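Local coordinates for protein extracellular invertase (Aspergillus kawachii, PDB 5XH8) that probably hydrolyses terminal beta-fructofuranosidic bonds, as in sucrose, and transfers the fructosyl unit to make fructooligosaccharides such as 1-kestose, at residues A[208-213]-A[220-225]; A[168-173]-A[246-251]; A[3-8]-A[20-25]. All coordinates share one frame; numbering follows the deposited sequence.

Contact 1 of 3, residues A[208-213]-A[220-225]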
loop_
_atom_site.group_PDB
_atom_site.type_symbol
_atom_site.label_atom_id
_atom_site.label_comp_id
_atom_site.label_asym_id
_atom_site.label_seq_id
_atom_site.Cartn_x
_atom_site.Cartn_y
_atom_site.Cartn_z
ATOM N N LEU A 208 -12.361 -14.128 -1.752
ATOM C CA LEU A 208 -13.554 -13.557 -2.393
ATOM C C LEU A 208 -13.855 -12.196 -1.803
ATOM O O LEU A 208 -13.745 -12.021 -0.583
ATOM C CB LEU A 208 -14.766 -14.499 -2.221
ATOM C CG LEU A 208 -16.116 -14.063 -2.825
ATOM C CD1 LEU A 208 -16.044 -13.987 -4.351
ATOM C CD2 LEU A 208 -17.250 -14.997 -2.384
ATOM N N TYR A 209 -14.234 -11.250 -2.667
ATOM C CA TYR A 209 -14.604 -9.897 -2.278
ATOM C C TYR A 209 -15.839 -9.423 -3.012
ATOM O O TYR A 209 -16.133 -9.890 -4.105
ATOM C CB TYR A 209 -13.462 -8.888 -2.608
ATOM C CG TYR A 209 -12.176 -9.118 -1.879
ATOM C CD1 TYR A 209 -11.303 -10.125 -2.275
ATOM C CD2 TYR A 209 -11.815 -8.329 -0.796
ATOM C CE1 TYR A 209 -10.121 -10.348 -1.598
ATOM C CE2 TYR A 209 -10.629 -8.542 -0.120
ATOM C CZ TYR A 209 -9.783 -9.550 -0.541
ATOM O OH TYR A 209 -8.622 -9.790 0.126
ATOM N N ARG A 210 -16.532 -8.437 -2.451
ATOM C CA ARG A 210 -17.576 -7.734 -3.208
ATOM C C ARG A 210 -17.352 -6.252 -3.117
ATOM O O ARG A 210 -16.805 -5.778 -2.128
ATOM C CB ARG A 210 -18.976 -8.108 -2.719
ATOM C CG ARG A 210 -19.364 -7.632 -1.332
ATOM C CD ARG A 210 -20.812 -8.021 -1.024
ATOM N NE ARG A 210 -21.093 -7.778 0.376
ATOM C CZ ARG A 210 -22.200 -8.141 1.033
ATOM N NH1 ARG A 210 -23.195 -8.796 0.440
ATOM N NH2 ARG A 210 -22.306 -7.830 2.317
ATOM N N GLN A 211 -17.776 -5.520 -4.142
ATOM C CA GLN A 211 -17.693 -4.069 -4.115
ATOM C C GLN A 211 -18.529 -3.563 -2.933
ATOM O O GLN A 211 -19.588 -4.114 -2.629
ATOM C CB GLN A 211 -18.154 -3.425 -5.435
ATOM C CG GLN A 211 -19.631 -3.463 -5.697
ATOM C CD GLN A 211 -20.045 -2.719 -6.947
ATOM O OE1 GLN A 211 -19.803 -1.521 -7.117
ATOM N NE2 GLN A 211 -20.711 -3.410 -7.804
ATOM N N TYR A 212 -18.000 -2.573 -2.247
ATOM C CA TYR A 212 -18.645 -1.981 -1.083
ATOM C C TYR A 212 -19.362 -0.682 -1.475
ATOM O O TYR A 212 -20.395 -0.333 -0.910
ATOM C CB TYR A 212 -17.574 -1.703 -0.034
ATOM C CG TYR A 212 -18.096 -1.217 1.294
ATOM C CD1 TYR A 212 -18.735 -2.104 2.171
ATOM C CD2 TYR A 212 -17.925 0.113 1.695
ATOM C CE1 TYR A 212 -19.209 -1.679 3.399
ATOM C CE2 TYR A 212 -18.385 0.548 2.932
ATOM C CZ TYR A 212 -19.024 -0.357 3.773
ATOM O OH TYR A 212 -19.494 0.038 4.993
ATOM N N ASP A 213 -18.780 0.022 -2.442
ATOM C CA ASP A 213 -19.304 1.263 -2.962
ATOM C C ASP A 213 -19.408 1.159 -4.475
ATOM O O ASP A 213 -18.653 0.422 -5.153
ATOM C CB ASP A 213 -18.371 2.423 -2.633
ATOM C CG ASP A 213 -16.952 2.250 -3.255
ATOM O OD1 ASP A 213 -16.274 1.257 -2.941
ATOM O OD2 ASP A 213 -16.532 3.092 -4.079
ATOM N N GLU A 220 -15.147 -5.392 0.050
ATOM C CA GLU A 220 -15.442 -6.062 1.301
ATOM C C GLU A 220 -15.009 -7.506 1.200
ATOM O O GLU A 220 -15.396 -8.207 0.271
ATOM C CB GLU A 220 -16.937 -5.958 1.584
ATOM C CG GLU A 220 -17.364 -6.638 2.869
ATOM C CD GLU A 220 -18.855 -6.481 3.152
ATOM O OE1 GLU A 220 -19.637 -6.096 2.264
ATOM O OE2 GLU A 220 -19.232 -6.735 4.295
ATOM N N TYR A 221 -14.225 -7.967 2.165
ATOM C CA TYR A 221 -13.723 -9.329 2.169
ATOM C C TYR A 221 -14.820 -10.308 2.610
ATOM O O TYR A 221 -15.456 -10.089 3.640
ATOM C CB TYR A 221 -12.521 -9.449 3.103
ATOM C CG TYR A 221 -11.916 -10.840 3.153
ATOM C CD1 TYR A 221 -11.564 -11.520 1.978
ATOM C CD2 TYR A 221 -11.688 -11.476 4.373
ATOM C CE1 TYR A 221 -11.005 -12.797 2.035
ATOM C CE2 TYR A 221 -11.130 -12.747 4.435
ATOM C CZ TYR A 221 -10.783 -13.398 3.264
ATOM O OH TYR A 221 -10.250 -14.670 3.342
ATOM N N LEU A 222 -15.022 -11.376 1.839
ATOM C CA LEU A 222 -16.055 -12.382 2.113
ATOM C C LEU A 222 -15.509 -13.755 2.458
ATOM O O LEU A 222 -16.268 -14.738 2.541
ATOM C CB LEU A 222 -16.976 -12.498 0.914
ATOM C CG LEU A 222 -17.719 -11.217 0.559
ATOM C CD1 LEU A 222 -18.425 -11.403 -0.759
ATOM C CD2 LEU A 222 -18.706 -10.801 1.657
ATOM N N GLY A 223 -14.205 -13.838 2.668
ATOM C CA GLY A 223 -13.574 -15.076 3.129
ATOM C C GLY A 223 -12.932 -15.869 2.017
ATOM O O GLY A 223 -13.099 -15.560 0.824
ATOM N N GLN A 224 -12.214 -16.912 2.415
ATOM C CA GLN A 224 -11.715 -17.895 1.473
ATOM C C GLN A 224 -12.846 -18.791 0.992
ATOM O O GLN A 224 -13.014 -19.900 1.499
ATOM C CB GLN A 224 -10.645 -18.756 2.118
ATOM C CG GLN A 224 -9.412 -17.959 2.478
ATOM C CD GLN A 224 -8.507 -18.724 3.375
ATOM O OE1 GLN A 224 -8.419 -18.427 4.575
ATOM N NE2 GLN A 224 -7.815 -19.706 2.820
ATOM N N TRP A 225 -13.604 -18.324 0.008
ATOM C CA TRP A 225 -14.804 -19.041 -0.405
ATOM C C TRP A 225 -14.477 -20.451 -0.935
ATOM O O TRP A 225 -15.328 -21.315 -0.903
ATOM C CB TRP A 225 -15.655 -18.199 -1.379
ATOM C CG TRP A 225 -15.348 -18.375 -2.816
ATOM C CD1 TRP A 225 -14.110 -18.355 -3.411
ATOM C CD2 TRP A 225 -16.283 -18.606 -3.856
ATOM N NE1 TRP A 225 -14.220 -18.581 -4.761
ATOM C CE2 TRP A 225 -15.545 -18.731 -5.069
ATOM C CE3 TRP A 225 -17.677 -18.743 -3.896
ATOM C CZ2 TRP A 225 -16.165 -18.979 -6.303
ATOM C CZ3 TRP A 225 -18.292 -18.968 -5.130
ATOM C CH2 TRP A 225 -17.534 -19.088 -6.316
#

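Contact 2 of 3, residues A[168-173]-A[246-251]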
loop_
_atom_site.group_PDB
_atom_site.type_symbol
_atom_site.label_atom_id
_atom_site.label_comp_id
_atom_site.label_asym_id
_atom_site.label_seq_id
_atom_site.Cartn_x
_atom_site.Cartn_y
_atom_site.Cartn_z
ATOM N N ALA A 168 0.735 -16.148 -2.349
ATOM C CA ALA A 168 0.472 -15.339 -3.517
ATOM C C ALA A 168 -0.840 -14.626 -3.271
ATOM O O ALA A 168 -1.701 -15.123 -2.514
ATOM C CB ALA A 168 0.324 -16.205 -4.764
ATOM N N PHE A 169 -1.005 -13.484 -3.943
ATOM C CA PHE A 169 -2.193 -12.656 -3.810
ATOM C C PHE A 169 -2.389 -11.784 -5.059
ATOM O O PHE A 169 -2.083 -10.590 -5.059
ATOM C CB PHE A 169 -2.070 -11.817 -2.541
ATOM C CG PHE A 169 -3.331 -11.109 -2.154
ATOM C CD1 PHE A 169 -4.410 -11.816 -1.663
ATOM C CD2 PHE A 169 -3.415 -9.743 -2.229
ATOM C CE1 PHE A 169 -5.579 -11.165 -1.309
ATOM C CE2 PHE A 169 -4.576 -9.080 -1.862
ATOM C CZ PHE A 169 -5.659 -9.797 -1.392
ATOM N N ARG A 170 -2.910 -12.388 -6.128
ATOM C CA ARG A 170 -2.900 -11.726 -7.430
ATOM C C ARG A 170 -3.982 -12.218 -8.366
ATOM O O ARG A 170 -4.750 -13.127 -8.015
ATOM C CB ARG A 170 -1.518 -11.891 -8.072
ATOM C CG ARG A 170 -1.028 -13.319 -8.190
ATOM C CD ARG A 170 0.225 -13.403 -9.083
ATOM N NE ARG A 170 0.745 -14.770 -9.139
ATOM C CZ ARG A 170 1.584 -15.335 -8.259
ATOM N NH1 ARG A 170 2.113 -14.644 -7.240
ATOM N NH2 ARG A 170 1.933 -16.621 -8.423
ATOM N N ASP A 171 -4.021 -11.602 -9.547
ATOM C CA ASP A 171 -4.873 -12.001 -10.671
ATOM C C ASP A 171 -6.363 -11.772 -10.357
ATOM O O ASP A 171 -7.185 -12.672 -10.516
ATOM C CB ASP A 171 -4.654 -13.464 -11.079
ATOM C CG ASP A 171 -3.199 -13.836 -11.274
ATOM O OD1 ASP A 171 -2.376 -12.957 -11.593
ATOM O OD2 ASP A 171 -2.900 -15.055 -11.097
ATOM N N PRO A 172 -6.716 -10.560 -9.934
ATOM C CA PRO A 172 -8.112 -10.319 -9.587
ATOM C C PRO A 172 -9.025 -10.558 -10.788
ATOM O O PRO A 172 -8.710 -10.105 -11.921
ATOM C CB PRO A 172 -8.118 -8.848 -9.157
ATOM C CG PRO A 172 -6.936 -8.244 -9.862
ATOM C CD PRO A 172 -5.910 -9.321 -9.818
ATOM N N TYR A 173 -10.113 -11.290 -10.532
ATOM C CA TYR A 173 -11.107 -11.637 -11.549
ATOM C C TYR A 173 -12.479 -11.102 -11.132
ATOM O O TYR A 173 -13.111 -11.625 -10.198
ATOM C CB TYR A 173 -11.150 -13.150 -11.762
ATOM C CG TYR A 173 -11.897 -13.528 -13.019
ATOM C CD1 TYR A 173 -11.232 -13.616 -14.259
ATOM C CD2 TYR A 173 -13.267 -13.755 -12.995
ATOM C CE1 TYR A 173 -11.921 -13.932 -15.425
ATOM C CE2 TYR A 173 -13.977 -14.056 -14.165
ATOM C CZ TYR A 173 -13.297 -14.150 -15.382
ATOM O OH TYR A 173 -13.998 -14.449 -16.548
ATOM N N ASN A 246 -0.436 -23.651 -4.772
ATOM C CA ASN A 246 -0.906 -22.275 -4.965
ATOM C C ASN A 246 -1.868 -22.251 -6.144
ATOM O O ASN A 246 -1.643 -22.953 -7.109
ATOM C CB ASN A 246 0.296 -21.354 -5.239
ATOM C CG ASN A 246 -0.085 -19.896 -5.257
ATOM O OD1 ASN A 246 -0.528 -19.343 -4.248
ATOM N ND2 ASN A 246 0.091 -19.260 -6.404
ATOM N N PHE A 247 -2.951 -21.482 -6.043
ATOM C CA PHE A 247 -3.852 -21.245 -7.164
ATOM C C PHE A 247 -3.490 -19.924 -7.881
ATOM O O PHE A 247 -3.135 -18.942 -7.231
ATOM C CB PHE A 247 -5.318 -21.118 -6.724
ATOM C CG PHE A 247 -5.973 -22.397 -6.237
ATOM C CD1 PHE A 247 -5.463 -23.670 -6.511
ATOM C CD2 PHE A 247 -7.157 -22.301 -5.514
ATOM C CE1 PHE A 247 -6.107 -24.809 -6.037
ATOM C CE2 PHE A 247 -7.808 -23.447 -5.046
ATOM C CZ PHE A 247 -7.282 -24.696 -5.322
ATOM N N GLU A 248 -3.635 -19.935 -9.212
ATOM C CA GLU A 248 -3.376 -18.788 -10.092
ATOM C C GLU A 248 -4.561 -18.617 -11.051
ATOM O O GLU A 248 -5.314 -19.572 -11.308
ATOM C CB GLU A 248 -2.091 -19.025 -10.887
ATOM C CG GLU A 248 -0.834 -19.193 -10.012
ATOM C CD GLU A 248 0.437 -18.959 -10.787
ATOM O OE1 GLU A 248 0.882 -19.905 -11.487
ATOM O OE2 GLU A 248 0.954 -17.799 -10.742
ATOM N N THR A 249 -4.728 -17.394 -11.546
ATOM C CA THR A 249 -5.682 -17.037 -12.616
ATOM C C THR A 249 -7.090 -17.627 -12.464
ATOM O O THR A 249 -7.704 -18.100 -13.441
ATOM C CB THR A 249 -5.111 -17.369 -14.017
ATOM O OG1 THR A 249 -4.998 -18.786 -14.183
ATOM C CG2 THR A 249 -3.747 -16.724 -14.186
ATOM N N GLY A 250 -7.587 -17.583 -11.229
ATOM C CA GLY A 250 -8.945 -18.010 -10.917
ATOM C C GLY A 250 -9.951 -17.200 -11.709
ATOM O O GLY A 250 -9.954 -15.990 -11.603
ATOM N N ASN A 251 -10.733 -17.868 -12.564
ATOM C CA ASN A 251 -11.913 -17.276 -13.193
ATOM C C ASN A 251 -13.151 -17.902 -12.533
ATOM O O ASN A 251 -13.132 -19.080 -12.223
ATOM C CB ASN A 251 -12.009 -17.658 -14.660
ATOM C CG ASN A 251 -10.868 -17.136 -15.511
ATOM O OD1 ASN A 251 -9.731 -16.912 -15.078
ATOM N ND2 ASN A 251 -11.171 -17.000 -16.737
HETATM O O HOH W 1 -0.456 -15.663 -11.706
HETATM O O HOH W 2 -8.482 -14.988 -9.249
HETATM O O HOH W 3 -7.730 -14.349 -12.801
#

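Contact 3 of 3, residues A[3-8]-A[20-25]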
loop_
_atom_site.group_PDB
_atom_site.type_symbol
_atom_site.label_atom_id
_atom_site.label_comp_id
_atom_site.label_asym_id
_atom_site.label_seq_id
_atom_site.Cartn_x
_atom_site.Cartn_y
_atom_site.Cartn_z
ATOM N N VAL A 3 19.943 -14.113 -45.488
ATOM C CA VAL A 3 20.431 -15.346 -44.843
ATOM C C VAL A 3 19.470 -16.486 -45.243
ATOM O O VAL A 3 18.275 -16.433 -44.949
ATOM C CB VAL A 3 20.603 -15.147 -43.316
ATOM C CG1 VAL A 3 21.481 -13.912 -43.058
ATOM C CG2 VAL A 3 19.251 -15.044 -42.592
ATOM N N VAL A 4 19.996 -17.491 -45.947
ATOM C CA VAL A 4 19.168 -18.382 -46.811
ATOM C C VAL A 4 18.659 -19.604 -46.085
ATOM O O VAL A 4 19.477 -20.443 -45.723
ATOM C CB VAL A 4 19.985 -18.948 -47.999
ATOM C CG1 VAL A 4 19.093 -19.752 -48.968
ATOM C CG2 VAL A 4 20.698 -17.836 -48.719
ATOM N N ILE A 5 17.333 -19.735 -45.926
ATOM C CA ILE A 5 16.741 -20.913 -45.266
ATOM C C ILE A 5 16.018 -21.800 -46.274
ATOM O O ILE A 5 15.035 -21.375 -46.902
ATOM C CB ILE A 5 15.724 -20.567 -44.159
ATOM C CG1 ILE A 5 16.260 -19.505 -43.173
ATOM C CG2 ILE A 5 15.348 -21.834 -43.389
ATOM C CD1 ILE A 5 17.280 -19.990 -42.183
ATOM N N ASP A 6 16.471 -23.038 -46.392
ATOM C CA ASP A 6 15.854 -24.001 -47.279
ATOM C C ASP A 6 15.394 -25.156 -46.430
ATOM O O ASP A 6 16.205 -25.901 -45.882
ATOM C CB ASP A 6 16.857 -24.456 -48.331
ATOM C CG ASP A 6 16.241 -25.376 -49.370
ATOM O OD1 ASP A 6 15.244 -26.085 -49.076
ATOM O OD2 ASP A 6 16.788 -25.394 -50.491
ATOM N N TYR A 7 14.077 -25.311 -46.327
ATOM C CA TYR A 7 13.488 -26.325 -45.456
ATOM C C TYR A 7 13.513 -27.730 -46.061
ATOM O O TYR A 7 12.982 -28.655 -45.450
ATOM C CB TYR A 7 12.062 -25.917 -45.017
ATOM C CG TYR A 7 12.074 -24.671 -44.146
ATOM C CD1 TYR A 7 12.567 -24.714 -42.827
ATOM C CD2 TYR A 7 11.631 -23.447 -44.648
ATOM C CE1 TYR A 7 12.609 -23.576 -42.039
ATOM C CE2 TYR A 7 11.645 -22.296 -43.858
ATOM C CZ TYR A 7 12.126 -22.370 -42.557
ATOM O OH TYR A 7 12.159 -21.223 -41.808
ATOM N N ASN A 8 14.118 -27.899 -47.247
ATOM C CA ASN A 8 14.475 -29.241 -47.727
ATOM C C ASN A 8 15.864 -29.668 -47.316
ATOM O O ASN A 8 16.172 -30.835 -47.416
ATOM C CB ASN A 8 14.345 -29.339 -49.246
ATOM C CG ASN A 8 12.933 -29.116 -49.712
ATOM O OD1 ASN A 8 11.987 -29.756 -49.242
ATOM N ND2 ASN A 8 12.778 -28.197 -50.632
ATOM N N GLY A 20 16.026 -13.175 -35.745
ATOM C CA GLY A 20 14.876 -12.982 -36.635
ATOM C C GLY A 20 14.767 -13.934 -37.809
ATOM O O GLY A 20 13.744 -13.931 -38.474
ATOM N N SER A 21 15.787 -14.780 -38.053
ATOM C CA SER A 21 15.839 -15.595 -39.263
ATOM C C SER A 21 14.794 -16.703 -39.236
ATOM O O SER A 21 14.350 -17.140 -40.287
ATOM C CB SER A 21 17.260 -16.169 -39.477
ATOM O OG SER A 21 17.608 -17.078 -38.444
ATOM N N LEU A 22 14.367 -17.126 -38.042
ATOM C CA LEU A 22 13.328 -18.138 -37.900
ATOM C C LEU A 22 11.948 -17.575 -37.477
ATOM O O LEU A 22 11.121 -18.303 -36.937
ATOM C CB LEU A 22 13.782 -19.212 -36.928
ATOM C CG LEU A 22 15.104 -19.955 -37.221
ATOM C CD1 LEU A 22 15.378 -20.943 -36.112
ATOM C CD2 LEU A 22 15.056 -20.679 -38.565
ATOM N N PHE A 23 11.670 -16.316 -37.787
ATOM C CA PHE A 23 10.403 -15.694 -37.384
ATOM C C PHE A 23 9.181 -16.456 -37.912
ATOM O O PHE A 23 8.271 -16.781 -37.143
ATOM C CB PHE A 23 10.361 -14.226 -37.822
ATOM C CG PHE A 23 9.139 -13.496 -37.359
ATOM C CD1 PHE A 23 9.054 -13.003 -36.059
ATOM C CD2 PHE A 23 8.067 -13.294 -38.220
ATOM C CE1 PHE A 23 7.903 -12.322 -35.622
ATOM C CE2 PHE A 23 6.912 -12.629 -37.786
ATOM C CZ PHE A 23 6.843 -12.139 -36.481
ATOM N N GLU A 24 9.182 -16.798 -39.200
ATOM C CA GLU A 24 8.041 -17.494 -39.805
ATOM C C GLU A 24 8.026 -19.004 -39.647
ATOM O O GLU A 24 6.990 -19.629 -39.884
ATOM C CB GLU A 24 7.899 -17.120 -41.297
ATOM C CG GLU A 24 7.621 -15.640 -41.576
ATOM C CD GLU A 24 6.261 -15.108 -41.043
ATOM O OE1 GLU A 24 5.428 -15.893 -40.533
ATOM O OE2 GLU A 24 6.017 -13.871 -41.114
ATOM N N THR A 25 9.138 -19.593 -39.203
ATOM C CA THR A 25 9.358 -21.032 -39.295
ATOM C C THR A 25 8.230 -21.845 -38.724
ATOM O O THR A 25 7.689 -22.747 -39.405
ATOM C CB THR A 25 10.672 -21.420 -38.585
ATOM O OG1 THR A 25 11.742 -20.662 -39.150
ATOM C CG2 THR A 25 10.984 -22.920 -38.737
#

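Contact 1 of 3, residues A[208-213]-A[220-225]
Y209 and Y221 pair across a beta hairpin whose strands, 203-211 and 219-227, form the outer half of a four-stranded antiparallel blade of the family 32 beta-propeller. The backbones are zipped between R210 and E220, where R210 N donates to E220 O at 3.0 Å and E220 N returns a bond to R210 O. Farther on, L208 O accepts from L222 N and L208 N donates to G223 O. G223 has a positive phi of 99°, at which a CB would collide with the carbonyl before it. On the face carrying the tyrosines, Y221 CD1 lies over one face of the Y209 ring, toward its rim and 3.7 Å from Y209 CZ; the two rings meet obliquely, their planes 49° apart. L208 occupies the other face, with CD2 3.7 Å from W225 CB and CG near L222 CD1. W225 NE1 bonds to Q206. At the hairpin end, Y212 meets F162 of the second subunit edge-to-face.

R210 and E220 run side by side, pointing the same way. R210 CG sits between the backbone N and the carbonyl carbon (chi1 68°), with the chain extended to NE; E220 CG is anti to its backbone N. In their salt bridge, R210 NE at 2.9 Å and NH2 at 3.2 Å converge on E220 OE1 from the same face of the carboxylate plane. L222 CD2 packs over the guanidinium. Bonds to E220 OE1, S186 OG and L184 O grip the arginine, and the paired charges would largely offset each other on this partly exposed face.

Contact 2 of 3, residues A[168-173]-A[246-251]
R170 and D171, with P172, spell the Arg-Asp-Pro motif of family 32 enzymes; R170 reaches across to E248 and D171 to T249 on a neighbouring segment that runs in nearly the same direction. No backbone-to-backbone bond joins the segments; side chains, one backbone N-H and waters do. R170 CG sits between the backbone N and the carbonyl carbon (chi1 54°), and the chain then extends to NE. R170 NH2 forms a salt bridge with E248 OE2, donating almost straight at 2.8 Å from above the carboxylate plane; the guanidinium and carboxylate planes are nearly perpendicular. The bond from R170 NE is weak. A water at the edge of the guanidinium, near its plane, accepts from R170 NE and donates to both E248 OE2 and D171 OD2, the latter at 2.6 Å. E248 OE1 is held by Y319 OH.

D171 CG is anti to its carbonyl carbon (chi1 -50°). D171 OD2 accepts from T249 N at 3.0 Å on the anti side of the carboxylate and touches T249 CG2, while OD1 bonds a glycerol. Together with the Arg-Asp-Pro motif, the glycerol is consistent with the active-site pocket, where the motif aspartate of family 32 stabilises the transition state. Both D171 and T249 have left-handed backbone angles. Farther along, a water donates to D171 O and G250 O. N251 CA then lies over the centre of the Y173 ring, 3.6 Å from its centroid, a CH-pi contact; Y173 OH bonds to G323 O. At the other end A168 CB rests against N246 OD1, 3.3 Å away, an oxygen bonded to T167.

Strand 166-176 pairs with strand 191-199 and touches strand 112-118, whereas 246-251 belongs with strand 265-274, so the contact spans the seam between successive propeller sheets.

Contact 3 of 3, residues A[3-8]-A[20-25]
A hydroxyl-to-hydroxyl hydrogen bond, Y7 OH to T25 OG1 at 2.7 Å, provides the polar link between two segments that contain no regular helix or strand. Either group could be the donor. The segments belong to the irregular N-terminal arm that precedes strand 37-47, and the second of them begins with a type I beta turn from G20 to F23, closed by F23 N donating to G20 O at 3.2 Å.

Y7 CG lies anti to its carbonyl carbon (chi1 -65°), and the ring extends toward T25. On T25, OG1 is anti to the carbonyl carbon (chi1 -56°) and CG2 is anti to the backbone N; OG1 bonds Y7 OH while CG2 lies against Y7 CE1, approaching the ring obliquely at 3.7 Å. The tyrosine is held from its own segment too: I5 CG2 lies over one face of its ring, offset toward the rim. I5 CD1 in turn reaches L22 CD2 at 4.3 Å, a loose apolar contact. V3 CG2 meets S21 CB at 3.9 Å, but V3 is poorly ordered, so this contact is tentative.

Outside partners hold Y7 and the second segment. W568 meets the Y7 ring edge-to-face and A570 bonds its backbone, joining the arm to the C-terminal part of the protein. F23 O bonds to W366 NE1, and G20 and L22 make backbone bonds to N362 and Q363. Around Y7 the chain forms an Asx turn, D6 OD1 accepting from N8 N at 2.8 Å.

From the N terminus, contact 3 comes first, closing a short loop of eleven residues in the arm before strand 37-47; it is complete long before the others begin. Contact 2 opens at 168-173 and closes only at 246-251, and contact 1, the hairpin of 208-213 and 220-225, is nested inside that long loop. Strands 166-176 and 219-227 are the two outermost strands of one four-stranded sheet, and the two contacts touch where Y209 OH meets F169 CZ at 3.3 Å. Contact 1 thus finishes one propeller sheet and contact 2 ties it to the next, while contact 3 joins two parts of the N-terminal arm, across the chain's centre from contact 1.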